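Local coordinates for DUF1116 domain-containing protein (Enterococcus faecalis, PDB 3CLQ) that is of unknown function but belongs to the AllG family, named after a subunit of oxamate carbamoyltransferase, at residues Leu380-Thr385 with Ala399-Pro404. Residues are numbered along the deposited sequence; the frame is centred on the assembly and turned at random.
Sequences LPVINT and AGLTNP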
# COMPACT_ATOMS: atom_id res chain seq x y z
N LEU B 380 29.91 5.23 5.87
CA LEU B 380 28.96 6.33 6.13
C LEU B 380 27.49 5.96 5.93
O LEU B 380 27.16 5.08 5.13
CB LEU B 380 29.29 7.53 5.25
CG LEU B 380 30.37 8.56 5.64
CD1 LEU B 380 31.45 7.97 6.56
CD2 LEU B 380 31.00 9.17 4.38
N PRO B 381 26.59 6.64 6.66
CA PRO B 381 25.17 6.52 6.37
C PRO B 381 24.89 6.73 4.89
O PRO B 381 25.42 7.65 4.28
CB PRO B 381 24.57 7.67 7.16
CG PRO B 381 25.43 7.77 8.32
CD PRO B 381 26.82 7.53 7.80
N VAL B 382 24.09 5.87 4.31
CA VAL B 382 23.66 6.03 2.94
C VAL B 382 22.31 6.71 3.00
O VAL B 382 21.44 6.28 3.75
CB VAL B 382 23.45 4.67 2.27
CG1 VAL B 382 22.13 4.02 2.75
CG2 VAL B 382 23.45 4.82 0.78
N ILE B 383 22.13 7.78 2.24
CA ILE B 383 20.79 8.36 2.16
C ILE B 383 20.32 8.49 0.72
O ILE B 383 21.07 8.90 -0.14
CB ILE B 383 20.68 9.67 2.94
CG1 ILE B 383 20.02 10.73 2.10
CG2 ILE B 383 22.02 10.19 3.39
CD1 ILE B 383 20.06 12.04 2.79
N ASN B 384 19.10 8.07 0.46
CA ASN B 384 18.51 8.23 -0.86
C ASN B 384 17.61 9.44 -0.79
O ASN B 384 16.79 9.57 0.13
CB ASN B 384 17.68 7.00 -1.25
CG ASN B 384 18.53 5.77 -1.67
OD1 ASN B 384 18.08 4.61 -1.52
ND2 ASN B 384 19.73 6.01 -2.23
N THR B 385 17.74 10.35 -1.74
CA THR B 385 17.00 11.60 -1.69
C THR B 385 16.76 12.10 -3.11
O THR B 385 17.40 11.62 -4.06
CB THR B 385 17.77 12.67 -0.88
OG1 THR B 385 17.23 13.96 -1.16
CG2 THR B 385 19.24 12.70 -1.27
N ALA B 399 16.74 11.67 -9.02
CA ALA B 399 17.02 11.21 -7.65
C ALA B 399 18.19 10.24 -7.57
O ALA B 399 18.62 9.68 -8.60
CB ALA B 399 15.81 10.56 -7.03
N GLY B 400 18.70 10.05 -6.36
CA GLY B 400 19.90 9.24 -6.23
C GLY B 400 20.45 9.12 -4.83
O GLY B 400 19.82 9.59 -3.90
N LEU B 401 21.62 8.49 -4.71
CA LEU B 401 22.31 8.23 -3.44
C LEU B 401 23.31 9.34 -3.02
O LEU B 401 24.10 9.86 -3.83
CB LEU B 401 23.04 6.89 -3.53
CG LEU B 401 23.99 6.36 -2.44
CD1 LEU B 401 24.18 4.86 -2.60
CD2 LEU B 401 25.37 7.03 -2.47
N THR B 402 23.28 9.70 -1.75
CA THR B 402 24.23 10.67 -1.23
C THR B 402 24.75 10.25 0.16
O THR B 402 24.32 9.25 0.73
CB THR B 402 23.61 12.08 -1.24
OG1 THR B 402 24.65 13.07 -1.23
CG2 THR B 402 22.67 12.31 -0.07
N ASN B 403 25.71 10.98 0.71
CA ASN B 403 26.14 10.69 2.07
C ASN B 403 26.36 11.99 2.86
O ASN B 403 26.45 13.07 2.28
CB ASN B 403 27.41 9.81 2.10
CG ASN B 403 27.29 8.55 1.20
OD1 ASN B 403 27.39 8.63 -0.02
ND2 ASN B 403 27.12 7.39 1.82
N PRO B 404 26.41 11.90 4.20
CA PRO B 404 26.93 13.04 4.93
C PRO B 404 28.42 13.07 4.66
O PRO B 404 28.96 12.08 4.19
CB PRO B 404 26.66 12.68 6.39
CG PRO B 404 25.75 11.53 6.37
CD PRO B 404 26.01 10.80 5.09
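In T402 (chi1 -158°) and T385 (chi1 163°) OG1 lies anti to the backbone N, so each CG2 takes the crowded position between N and the carbonyl carbon and the two methyls meet obliquely, T385 CG2 to T402 CG2 3.7 Å. I383 lies alongside T402, its CG1 3.8 Å from T402 CG2; beta-branched residues suit such extended strands. On the face of N384 and L401, CG of L401 is anti to N (chi1 173°), and the L401 side chain crosses that of V382 at about a right angle, CD1 lying 3.5 Å from V382 CG2. In this antiparallel hairpin of strands 383-388 and 396-402, I383 and T402 form a reciprocal pair of backbone hydrogen bonds, I383 N to T402 O at 3.0 Å and T402 N to I383 O at 2.8 Å; T385 and G400 do likewise. Just beyond T402, and just before I383, the side chain of N403 takes over: ND2 donates a hydrogen bond to P381 O at 3.0 Å, bent and from above the carbonyl plane. A proline, lacking an N-H, still offers this acceptor, while the P404 ring packs against P381 CB. T402 OG1 hydrogen-bonds to R286 O. The I383-T402 and T385-G400 backbone pairs and P381 O are thus satisfied inside a largely buried hairpin, with the aliphatic groups of I383, T385 and T402 in contact on one face.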